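Local coordinates for DNA polymerase beta (Leishmania infantum, PDB 4P4P), which adds deoxyribonucleotides to DNA as a family X polymerase and probably acts in base excision repair and other DNA repair pathways, at residues 243-248 with 271-276; 284-289 with 357-362; 182-187 with 198-203. All blocks are in the same frame, centred on the assembly; numbering follows the deposited sequence.

Overall arrangement
Contacts 1 and 3 both belong to the mixed sheet of the palm, the part that holds the magnesium-binding aspartates, while contact 2 lies in the thumb. Along the chain they run in series: contact 3 closes first, then contact 1, and contact 2 opens last. Strands 193-203 and 270-277 are parallel neighbours, so contacts 1 and 3, with centres about 10 Å apart, join edge to edge through backbone bonds. Contact 2 has its centre about 12 Å from that of contact 3 and 20 Å from that of contact 1, yet helix 282-290 touches both, linking the thumb to the catalytic sheet and the DNA beside it.

Contact 1: residues 243-248 with 271-276. With nucleotides of chain B; nucleotides of chain D.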
loop_
_atom_site.group_PDB
_atom_site.type_symbol
_atom_site.label_atom_id
_atom_site.label_comp_id
_atom_site.label_asym_id
_atom_site.label_seq_id
_atom_site.Cartn_x
_atom_site.Cartn_y
_atom_site.Cartn_z
ATOM N N LYS A 243 -0.951 -5.189 6.441
ATOM C CA LYS A 243 -0.160 -4.113 5.862
ATOM C C LYS A 243 0.870 -3.502 6.800
ATOM O O LYS A 243 0.557 -3.130 7.936
ATOM C CB LYS A 243 -1.077 -3.004 5.336
ATOM C CG LYS A 243 -0.326 -1.755 4.935
ATOM C CD LYS A 243 -0.928 -1.114 3.725
ATOM C CE LYS A 243 -1.306 0.305 4.004
ATOM N NZ LYS A 243 -2.146 0.353 5.213
ATOM N N TYR A 244 2.094 -3.387 6.298
ATOM C CA TYR A 244 3.173 -2.704 6.999
ATOM C C TYR A 244 3.548 -1.426 6.246
ATOM O O TYR A 244 3.682 -1.442 5.021
ATOM C CB TYR A 244 4.416 -3.596 7.108
ATOM C CG TYR A 244 5.647 -2.819 7.567
ATOM C CD1 TYR A 244 5.928 -2.655 8.922
ATOM C CD2 TYR A 244 6.509 -2.228 6.647
ATOM C CE1 TYR A 244 7.050 -1.941 9.345
ATOM C CE2 TYR A 244 7.625 -1.502 7.060
ATOM C CZ TYR A 244 7.888 -1.367 8.409
ATOM O OH TYR A 244 8.987 -0.656 8.821
ATOM N N MET A 245 3.711 -0.324 6.978
ATOM C CA MET A 245 4.245 0.919 6.405
ATOM C C MET A 245 5.377 1.418 7.298
ATOM O O MET A 245 5.186 1.598 8.494
ATOM C CB MET A 245 3.157 1.997 6.312
ATOM C CG MET A 245 1.984 1.611 5.409
ATOM S SD MET A 245 0.877 2.986 5.003
ATOM C CE MET A 245 0.310 3.458 6.637
ATOM N N GLY A 246 6.558 1.637 6.730
ATOM C CA GLY A 246 7.663 2.148 7.526
ATOM C C GLY A 246 8.824 2.682 6.713
ATOM O O GLY A 246 8.655 3.101 5.562
ATOM N N MET A 247 10.006 2.675 7.322
ATOM C CA MET A 247 11.217 3.158 6.660
ATOM C C MET A 247 12.226 2.038 6.538
ATOM O O MET A 247 12.497 1.322 7.513
ATOM C CB MET A 247 11.849 4.321 7.432
ATOM C CG MET A 247 10.912 5.492 7.710
ATOM S SD MET A 247 10.306 6.352 6.236
ATOM C CE MET A 247 11.818 6.754 5.375
ATOM N N GLY A 248 12.769 1.880 5.335
ATOM C CA GLY A 248 13.744 0.845 5.071
ATOM C C GLY A 248 14.970 1.425 4.400
ATOM O O GLY A 248 14.868 2.312 3.554
ATOM N N ARG A 271 10.610 5.091 2.201
ATOM C CA ARG A 271 9.300 4.573 2.559
ATOM C C ARG A 271 9.135 3.172 1.962
ATOM O O ARG A 271 9.344 2.970 0.767
ATOM C CB ARG A 271 8.199 5.510 2.081
ATOM C CG ARG A 271 8.005 6.720 2.995
ATOM C CD ARG A 271 7.173 6.341 4.229
ATOM N NE ARG A 271 5.781 6.100 3.869
ATOM C CZ ARG A 271 5.235 4.893 3.747
ATOM N NH1 ARG A 271 5.966 3.810 3.978
ATOM N NH2 ARG A 271 3.954 4.767 3.407
ATOM N N VAL A 272 8.806 2.208 2.818
ATOM C CA VAL A 272 8.521 0.844 2.395
ATOM C C VAL A 272 7.112 0.426 2.836
ATOM O O VAL A 272 6.762 0.519 4.004
ATOM C CB VAL A 272 9.557 -0.159 2.958
ATOM C CG1 VAL A 272 9.205 -1.577 2.531
ATOM C CG2 VAL A 272 10.976 0.205 2.481
ATOM N N ASP A 273 6.295 -0.001 1.885
ATOM C CA ASP A 273 5.016 -0.601 2.216
ATOM C C ASP A 273 5.079 -2.074 1.851
ATOM O O ASP A 273 5.629 -2.443 0.819
ATOM C CB ASP A 273 3.868 0.072 1.458
ATOM C CG ASP A 273 3.554 1.462 1.974
ATOM O OD1 ASP A 273 4.089 1.852 3.031
ATOM O OD2 ASP A 273 2.749 2.162 1.330
ATOM N N ILE A 274 4.537 -2.922 2.712
ATOM C CA ILE A 274 4.436 -4.342 2.389
ATOM C C ILE A 274 3.020 -4.791 2.669
ATOM O O ILE A 274 2.503 -4.610 3.787
ATOM C CB ILE A 274 5.404 -5.213 3.214
ATOM C CG1 ILE A 274 6.833 -4.677 3.116
ATOM C CG2 ILE A 274 5.350 -6.666 2.742
ATOM C CD1 ILE A 274 7.807 -5.326 4.122
ATOM N N ARG A 275 2.387 -5.366 1.649
ATOM C CA ARG A 275 1.052 -5.929 1.816
ATOM C C ARG A 275 1.047 -7.451 1.624
ATOM O O ARG A 275 1.611 -7.975 0.659
ATOM C CB ARG A 275 0.060 -5.244 0.875
ATOM C CG ARG A 275 -0.154 -3.770 1.202
ATOM C CD ARG A 275 -0.974 -3.096 0.127
ATOM N NE ARG A 275 -1.218 -1.675 0.379
ATOM C CZ ARG A 275 -0.387 -0.698 0.022
ATOM N NH1 ARG A 275 0.763 -0.979 -0.589
ATOM N NH2 ARG A 275 -0.710 0.558 0.274
ATOM N N LEU A 276 0.424 -8.140 2.576
ATOM C CA LEU A 276 0.267 -9.587 2.555
ATOM C C LEU A 276 -1.048 -9.931 1.853
ATOM O O LEU A 276 -2.114 -9.571 2.339
ATOM C CB LEU A 276 0.238 -10.131 3.989
ATOM C CG LEU A 276 -0.056 -11.632 4.096
ATOM C CD1 LEU A 276 0.989 -12.435 3.328
ATOM C CD2 LEU A 276 -0.110 -12.077 5.541
ATOM P P DC B 6 1.296 7.449 2.324
ATOM O OP1 DC B 6 2.727 7.114 2.471
ATOM O OP2 DC B 6 0.889 8.743 1.742
ATOM O "O5'" DC B 6 0.554 6.316 1.460
ATOM C "C5'" DC B 6 0.962 4.948 1.560
ATOM C "C4'" DC B 6 0.180 4.090 0.587
ATOM O "O4'" DC B 6 -1.187 4.010 1.052
ATOM C "C3'" DC B 6 0.001 4.677 -0.811
ATOM O "O3'" DC B 6 1.220 4.714 -1.544
ATOM C "C2'" DC B 6 -1.116 3.803 -1.341
ATOM C "C1'" DC B 6 -2.007 3.831 -0.093
ATOM N N1 DC B 6 -3.107 4.841 -0.083
ATOM C C2 DC B 6 -4.342 4.376 -0.521
ATOM O O2 DC B 6 -4.418 3.199 -0.899
ATOM N N3 DC B 6 -5.401 5.211 -0.529
ATOM C C4 DC B 6 -5.274 6.469 -0.125
ATOM N N4 DC B 6 -6.386 7.220 -0.181
ATOM C C5 DC B 6 -4.016 6.983 0.332
ATOM C C6 DC B 6 -2.966 6.133 0.341
ATOM P P DC D 9 -4.008 -3.768 8.526
ATOM O OP1 DC D 9 -2.831 -4.668 8.513
ATOM O OP2 DC D 9 -5.319 -4.206 9.061
ATOM O "O5'" DC D 9 -3.649 -2.435 9.331
ATOM C "C5'" DC D 9 -2.514 -1.672 8.928
ATOM C "C4'" DC D 9 -2.286 -0.491 9.857
ATOM O "O4'" DC D 9 -3.224 0.571 9.546
ATOM C "C3'" DC D 9 -2.442 -0.754 11.354
ATOM O "O3'" DC D 9 -1.428 0.026 11.982
ATOM C "C2'" DC D 9 -3.862 -0.263 11.627
ATOM C "C1'" DC D 9 -3.938 0.954 10.705
ATOM N N1 DC D 9 -5.289 1.357 10.219
ATOM C C2 DC D 9 -5.675 2.702 10.235
ATOM O O2 DC D 9 -4.897 3.543 10.685
ATOM N N3 DC D 9 -6.905 3.050 9.768
ATOM C C4 DC D 9 -7.723 2.113 9.286
ATOM N N4 DC D 9 -8.925 2.494 8.840
ATOM C C5 DC D 9 -7.345 0.735 9.250
ATOM C C6 DC D 9 -6.136 0.410 9.716
ATOM P P DA D 8 -8.964 -4.028 4.007
ATOM O OP1 DA D 8 -8.626 -5.470 3.958
ATOM O OP2 DA D 8 -10.152 -3.564 4.751
ATOM O "O5'" DA D 8 -7.706 -3.215 4.584
ATOM C "C5'" DA D 8 -6.392 -3.481 4.077
ATOM C "C4'" DA D 8 -5.332 -2.879 4.984
ATOM O "O4'" DA D 8 -5.374 -1.435 4.867
ATOM C "C3'" DA D 8 -5.514 -3.181 6.470
ATOM O "O3'" DA D 8 -4.230 -3.245 7.020
ATOM C "C2'" DA D 8 -6.283 -1.970 6.980
ATOM C "C1'" DA D 8 -5.777 -0.842 6.078
ATOM N N9 DA D 8 -6.804 0.156 5.796
ATOM C C8 DA D 8 -8.056 -0.064 5.292
ATOM N N7 DA D 8 -8.768 1.029 5.155
ATOM C C5 DA D 8 -7.924 2.038 5.602
ATOM C C6 DA D 8 -8.071 3.445 5.715
ATOM N N6 DA D 8 -9.177 4.114 5.375
ATOM N N1 DA D 8 -7.027 4.149 6.199
ATOM C C2 DA D 8 -5.915 3.492 6.544
ATOM N N3 DA D 8 -5.655 2.188 6.482
ATOM C C4 DA D 8 -6.711 1.511 5.998
#
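R271 turns back from its strand to meet the neighbouring backbone at G246. Bends at chi2 and chi3 (-80° and -71°) fold the chain over the sheet and bring NH1 to 3.2 Å from G246 O, in the carbonyl plane and on a lone pair. The same carbonyl also accepts from V272 N. Arginine suits this place because one flat group serves several acceptors: NH1 and NH2 both grip D273 OD1 end-on, each at 2.9 Å, and NH2 continues to OP1 of DC6 of chain B at 2.8 Å. M245 lies alongside D273, with M245 CG 3.2 Å from D273 OD1. The M247 side chain crosses that of R271 at about a right angle, its SD against R271 CD. Backbone pairs Y244–I274 and G246–V272 make this an antiparallel ladder of the palm sheet, with its charged face turned to the DNA. Further along that face K243 and R275 run side by side. The lysine lays CD over one face of the guanidinium, 3.4 Å from R275 NE, but its bent chain holds NZ 5.1 Å from R275 NH2 and beside the sugar of DA8 of chain D. R275 NH2 also forms a salt bridge to a DNA phosphate. On the opposite face Y244 (chi1 168°) sends its ring obliquely against I274 CD1 and toward helix 219-229; G246 suits its place because a CB there would run into the Y244 hydroxyl.

Contact 2: residues 284-289 with 357-362; sequences TAMLTF and RSEQDV. With nucleotides of chain B.
L287 and V362 meet end to end, L287 CD1 lying 3.6 Å from V362 CB and packing on both valine methyls. This is the close-packed centre of a helix-to-helix contact inside the thumb, where helix 282-290 meets the start of helix 359-365. Leucine and valine fit here because one leucine methyl can rest against the branched end of valine, and neither has a polar group to satisfy. E359 and L287 run alongside each other, pointing opposite ways. The glutamate CG stands anti to the carbonyl carbon (chi1 -66°) and the chain then runs extended (chi2 -173°), which lays the aliphatic part along the leucine, E359 CG 3.8 Å from L287 CG. The carboxylate ends over the helix backbone, with E359 OE2 3.5 Å from L287 N in simple contact. Packing is looser toward T284, whose CG2 meets V362 CG2 at 4.1 Å, and toward the partly exposed M286, whose CB lies 3.9 Å from E359 OE2. On the more solvent-exposed side, a capping box starts the second helix: S358 OG accepts from D361 N at 3.2 Å, and D361 OD2 takes a weak bond from S358 N and a stronger one from R357 N. Buried E359 forms salt bridges beyond the two segments, from OE2 to R376 and from OE1 to R188. Its carboxylate is therefore probably kept ionised, combining an apolar stem against L287 with charge pairing that ties the start of helix 359-365 to R188 and R376.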
loop_
_atom_site.group_PDB
_atom_site.type_symbol
_atom_site.label_atom_id
_atom_site.label_comp_id
_atom_site.label_asym_id
_atom_site.label_seq_id
_atom_site.Cartn_x
_atom_site.Cartn_y
_atom_site.Cartn_z
ATOM N N THR A 284 -5.291 -9.152 -9.028
ATOM C CA THR A 284 -6.057 -7.956 -8.662
ATOM C C THR A 284 -5.259 -6.985 -7.771
ATOM O O THR A 284 -5.427 -5.766 -7.867
ATOM C CB THR A 284 -7.422 -8.316 -8.004
ATOM O OG1 THR A 284 -7.246 -9.409 -7.096
ATOM C CG2 THR A 284 -8.437 -8.728 -9.064
ATOM N N ALA A 285 -4.400 -7.517 -6.901
ATOM C CA ALA A 285 -3.559 -6.675 -6.031
ATOM C C ALA A 285 -2.415 -6.027 -6.813
ATOM O O ALA A 285 -2.039 -4.877 -6.553
ATOM C CB ALA A 285 -3.009 -7.475 -4.868
ATOM N N MET A 286 -1.869 -6.766 -7.773
ATOM C CA MET A 286 -0.891 -6.190 -8.694
ATOM C C MET A 286 -1.510 -5.024 -9.438
ATOM O O MET A 286 -0.866 -3.987 -9.626
ATOM C CB MET A 286 -0.370 -7.231 -9.693
ATOM C CG MET A 286 0.710 -8.139 -9.137
ATOM S SD MET A 286 1.007 -9.537 -10.233
ATOM C CE MET A 286 1.615 -8.694 -11.695
ATOM N N LEU A 287 -2.760 -5.186 -9.864
ATOM C CA LEU A 287 -3.439 -4.100 -10.556
ATOM C C LEU A 287 -3.544 -2.909 -9.625
ATOM O O LEU A 287 -3.189 -1.788 -9.990
ATOM C CB LEU A 287 -4.843 -4.511 -11.016
ATOM C CG LEU A 287 -4.996 -5.166 -12.387
ATOM C CD1 LEU A 287 -6.387 -5.777 -12.509
ATOM C CD2 LEU A 287 -4.754 -4.142 -13.482
ATOM N N THR A 288 -4.029 -3.159 -8.411
ATOM C CA THR A 288 -4.326 -2.066 -7.504
ATOM C C THR A 288 -3.043 -1.340 -7.109
ATOM O O THR A 288 -2.991 -0.109 -7.087
ATOM C CB THR A 288 -5.060 -2.560 -6.225
ATOM O OG1 THR A 288 -6.356 -3.074 -6.579
ATOM C CG2 THR A 288 -5.239 -1.409 -5.235
ATOM N N PHE A 289 -2.011 -2.102 -6.801
ATOM C CA PHE A 289 -0.854 -1.497 -6.168
ATOM C C PHE A 289 0.201 -1.042 -7.174
ATOM O O PHE A 289 1.228 -0.497 -6.790
ATOM C CB PHE A 289 -0.317 -2.404 -5.060
ATOM C CG PHE A 289 -1.326 -2.642 -3.968
ATOM C CD1 PHE A 289 -1.871 -1.573 -3.282
ATOM C CD2 PHE A 289 -1.747 -3.923 -3.650
ATOM C CE1 PHE A 289 -2.817 -1.772 -2.293
ATOM C CE2 PHE A 289 -2.683 -4.127 -2.659
ATOM C CZ PHE A 289 -3.220 -3.046 -1.978
ATOM N N ARG A 357 -6.455 -15.102 -13.346
ATOM C CA ARG A 357 -5.101 -15.598 -13.248
ATOM C C ARG A 357 -4.105 -14.476 -13.548
ATOM O O ARG A 357 -2.941 -14.540 -13.159
ATOM C CB ARG A 357 -4.922 -16.770 -14.225
ATOM C CG ARG A 357 -3.469 -17.163 -14.531
ATOM C CD ARG A 357 -3.378 -18.037 -15.807
ATOM N NE ARG A 357 -2.306 -17.577 -16.686
ATOM C CZ ARG A 357 -2.470 -16.696 -17.671
ATOM N NH1 ARG A 357 -3.675 -16.193 -17.927
ATOM N NH2 ARG A 357 -1.429 -16.324 -18.409
ATOM N N SER A 358 -4.574 -13.433 -14.228
ATOM C CA SER A 358 -3.686 -12.401 -14.744
ATOM C C SER A 358 -4.400 -11.063 -14.795
ATOM O O SER A 358 -5.629 -11.002 -14.834
ATOM C CB SER A 358 -3.222 -12.764 -16.162
ATOM O OG SER A 358 -4.316 -12.683 -17.063
ATOM N N GLU A 359 -3.625 -9.984 -14.820
ATOM C CA GLU A 359 -4.194 -8.657 -14.995
ATOM C C GLU A 359 -5.077 -8.620 -16.235
ATOM O O GLU A 359 -6.174 -8.052 -16.216
ATOM C CB GLU A 359 -3.080 -7.613 -15.112
ATOM C CG GLU A 359 -2.245 -7.436 -13.824
ATOM C CD GLU A 359 -1.271 -6.270 -13.928
ATOM O OE1 GLU A 359 -0.502 -6.220 -14.917
ATOM O OE2 GLU A 359 -1.292 -5.389 -13.041
ATOM N N GLN A 360 -4.596 -9.241 -17.309
ATOM C CA GLN A 360 -5.306 -9.250 -18.586
ATOM C C GLN A 360 -6.730 -9.776 -18.413
ATOM O O GLN A 360 -7.677 -9.241 -18.999
ATOM C CB GLN A 360 -4.532 -10.088 -19.608
ATOM C CG GLN A 360 -5.281 -10.355 -20.910
ATOM C CD GLN A 360 -5.054 -9.271 -21.937
ATOM O OE1 GLN A 360 -3.927 -9.049 -22.378
ATOM N NE2 GLN A 360 -6.124 -8.579 -22.319
ATOM N N ASP A 361 -6.888 -10.809 -17.592
ATOM C CA ASP A 361 -8.223 -11.344 -17.324
ATOM C C ASP A 361 -9.192 -10.242 -16.902
ATOM O O ASP A 361 -10.361 -10.231 -17.322
ATOM C CB ASP A 361 -8.192 -12.432 -16.241
ATOM C CG ASP A 361 -7.557 -13.716 -16.720
ATOM O OD1 ASP A 361 -7.630 -14.010 -17.936
ATOM O OD2 ASP A 361 -6.990 -14.443 -15.877
ATOM N N VAL A 362 -8.710 -9.317 -16.068
ATOM C CA VAL A 362 -9.580 -8.288 -15.494
ATOM C C VAL A 362 -10.027 -7.289 -16.549
ATOM O O VAL A 362 -11.209 -6.963 -16.638
ATOM C CB VAL A 362 -8.916 -7.537 -14.322
ATOM C CG1 VAL A 362 -9.788 -6.373 -13.877
ATOM C CG2 VAL A 362 -8.661 -8.491 -13.152
ATOM P P DT B 7 1.703 3.469 -2.442
ATOM O OP1 DT B 7 1.599 2.240 -1.630
ATOM O OP2 DT B 7 3.006 3.835 -3.048
ATOM O "O5'" DT B 7 0.637 3.427 -3.645
ATOM C "C5'" DT B 7 0.728 2.374 -4.595
ATOM C "C4'" DT B 7 -0.564 2.254 -5.371
ATOM O "O4'" DT B 7 -1.699 2.516 -4.509
ATOM C "C3'" DT B 7 -0.738 3.270 -6.487
ATOM O "O3'" DT B 7 0.018 2.842 -7.603
ATOM C "C2'" DT B 7 -2.233 3.168 -6.740
ATOM C "C1'" DT B 7 -2.790 2.808 -5.362
ATOM N N1 DT B 7 -3.551 3.924 -4.780
ATOM C C2 DT B 7 -4.910 3.806 -4.747
ATOM O O2 DT B 7 -5.481 2.820 -5.164
ATOM N N3 DT B 7 -5.556 4.880 -4.198
ATOM C C4 DT B 7 -4.979 6.034 -3.696
ATOM O O4 DT B 7 -5.657 6.945 -3.236
ATOM C C5 DT B 7 -3.541 6.098 -3.772
ATOM C C7 DT B 7 -2.799 7.312 -3.272
ATOM C C6 DT B 7 -2.903 5.051 -4.308
#

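Contact 3: residues 182-187 with 198-203; sequences LICGSY and DAILSR
Antiparallel strand pairing joins 182-183 to 199-200 in the palm, with C184 N extending the ladder to D198 O; the chain then leaves the strand, passing the D198 carboxylate at G185, and enters helix 185-188. The fold is that of the nucleotidyltransferases: G185 and S186 fit the Gly-Ser signature that follows the first strand of the pair, and D198 is one of the magnesium-binding aspartates on the second. L182 and I200 form a hydrogen-bonded pair through both backbone bonds, L182 N to I200 O at 3.1 Å and I200 N to L182 O at 2.7 Å. The C184 N bond to D198 O is nearly straight (177°). Between them, I183 CD1 sits tightly on A199 CB at 3.5 Å; alanine's small methyl suits this close non-hydrogen-bonded pair. On the other face C184 SG meets I200 CD1 at 3.6 Å, the small thiol packing on the isoleucine where the strand gives way to the turn. G185 adopts a positive phi of 65°, easy for glycine, and a CB there would collide with D198 OD2. G185 N is bonded to the backbone oxygen of F289. Beyond the last strand pair, one water donates to C184 O and accepts from D198 N, at 2.9 Å from each.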
loop_
_atom_site.group_PDB
_atom_site.type_symbol
_atom_site.label_atom_id
_atom_site.label_comp_id
_atom_site.label_asym_id
_atom_site.label_seq_id
_atom_site.Cartn_x
_atom_site.Cartn_y
_atom_site.Cartn_z
ATOM N N LEU A 182 6.821 -9.218 -4.865
ATOM C CA LEU A 182 6.777 -8.434 -6.090
ATOM C C LEU A 182 6.696 -6.942 -5.734
ATOM O O LEU A 182 5.874 -6.536 -4.901
ATOM C CB LEU A 182 5.571 -8.847 -6.935
ATOM C CG LEU A 182 5.403 -8.082 -8.255
ATOM C CD1 LEU A 182 6.580 -8.337 -9.197
ATOM C CD2 LEU A 182 4.085 -8.430 -8.937
ATOM N N ILE A 183 7.557 -6.131 -6.340
ATOM C CA ILE A 183 7.513 -4.678 -6.143
ATOM C C ILE A 183 6.663 -4.038 -7.232
ATOM O O ILE A 183 6.874 -4.280 -8.406
ATOM C CB ILE A 183 8.928 -4.027 -6.153
ATOM C CG1 ILE A 183 9.852 -4.704 -5.143
ATOM C CG2 ILE A 183 8.839 -2.548 -5.825
ATOM C CD1 ILE A 183 9.322 -4.693 -3.736
ATOM N N CYS A 184 5.694 -3.229 -6.831
ATOM C CA CYS A 184 4.771 -2.621 -7.776
ATOM C C CYS A 184 4.972 -1.116 -7.845
ATOM O O CYS A 184 6.099 -0.643 -7.986
ATOM C CB CYS A 184 3.324 -2.960 -7.390
ATOM S SG CYS A 184 2.987 -4.747 -7.432
ATOM N N GLY A 185 3.871 -0.370 -7.757
ATOM C CA GLY A 185 3.921 1.083 -7.712
ATOM C C GLY A 185 4.449 1.704 -8.993
ATOM O O GLY A 185 4.525 1.058 -10.041
ATOM N N SER A 186 4.810 2.974 -8.912
ATOM C CA SER A 186 5.309 3.695 -10.072
ATOM C C SER A 186 6.564 3.039 -10.632
ATOM O O SER A 186 6.838 3.143 -11.823
ATOM C CB SER A 186 5.569 5.167 -9.721
ATOM O OG SER A 186 6.652 5.273 -8.817
ATOM N N TYR A 187 7.319 2.353 -9.779
ATOM C CA TYR A 187 8.472 1.584 -10.245
ATOM C C TYR A 187 8.073 0.578 -11.320
ATOM O O TYR A 187 8.733 0.459 -12.348
ATOM C CB TYR A 187 9.154 0.871 -9.074
ATOM C CG TYR A 187 10.116 -0.233 -9.474
ATOM C CD1 TYR A 187 11.386 0.057 -9.962
ATOM C CD2 TYR A 187 9.757 -1.568 -9.347
ATOM C CE1 TYR A 187 12.264 -0.955 -10.316
ATOM C CE2 TYR A 187 10.623 -2.580 -9.699
ATOM C CZ TYR A 187 11.873 -2.274 -10.181
ATOM O OH TYR A 187 12.727 -3.300 -10.518
ATOM N N ASP A 198 7.027 -0.409 -2.828
ATOM C CA ASP A 198 5.652 -0.845 -2.624
ATOM C C ASP A 198 5.563 -2.334 -2.977
ATOM O O ASP A 198 5.521 -2.719 -4.147
ATOM C CB ASP A 198 4.741 0.096 -3.435
ATOM C CG ASP A 198 3.456 -0.542 -3.906
ATOM O OD1 ASP A 198 2.949 -1.483 -3.263
ATOM O OD2 ASP A 198 2.931 -0.052 -4.928
ATOM N N ALA A 199 5.572 -3.169 -1.942
ATOM C CA ALA A 199 5.769 -4.609 -2.118
ATOM C C ALA A 199 4.545 -5.470 -1.818
ATOM O O ALA A 199 3.787 -5.200 -0.888
ATOM C CB ALA A 199 6.942 -5.084 -1.268
ATOM N N ILE A 200 4.368 -6.522 -2.610
ATOM C CA ILE A 200 3.363 -7.530 -2.309
ATOM C C ILE A 200 4.019 -8.820 -1.823
ATOM O O ILE A 200 4.912 -9.361 -2.466
ATOM C CB ILE A 200 2.489 -7.851 -3.541
ATOM C CG1 ILE A 200 1.592 -6.661 -3.884
ATOM C CG2 ILE A 200 1.640 -9.082 -3.284
ATOM C CD1 ILE A 200 0.997 -6.752 -5.280
ATOM N N LEU A 201 3.576 -9.296 -0.670
ATOM C CA LEU A 201 4.009 -10.585 -0.157
ATOM C C LEU A 201 2.863 -11.565 -0.336
ATOM O O LEU A 201 1.724 -11.277 0.052
ATOM C CB LEU A 201 4.372 -10.472 1.327
ATOM C CG LEU A 201 4.772 -11.764 2.034
ATOM C CD1 LEU A 201 6.065 -12.294 1.462
ATOM C CD2 LEU A 201 4.894 -11.551 3.536
ATOM N N SER A 202 3.150 -12.713 -0.937
ATOM C CA SER A 202 2.104 -13.699 -1.203
ATOM C C SER A 202 2.662 -15.103 -1.364
ATOM O O SER A 202 3.829 -15.285 -1.716
ATOM C CB SER A 202 1.325 -13.311 -2.462
ATOM O OG SER A 202 2.168 -13.327 -3.596
ATOM N N ARG A 203 1.827 -16.102 -1.097
ATOM C CA ARG A 203 2.218 -17.487 -1.338
ATOM C C ARG A 203 2.199 -17.816 -2.832
ATOM O O ARG A 203 1.351 -17.322 -3.580
ATOM C CB ARG A 203 1.354 -18.444 -0.518
ATOM C CG ARG A 203 1.682 -18.378 0.967
ATOM C CD ARG A 203 0.669 -19.123 1.825
ATOM N NE ARG A 203 0.770 -20.570 1.664
ATOM C CZ ARG A 203 1.657 -21.317 2.309
ATOM N NH1 ARG A 203 2.517 -20.742 3.147
ATOM N NH2 ARG A 203 1.695 -22.629 2.116
HETATM O O HOH W 1 7.549 0.258 -5.619
#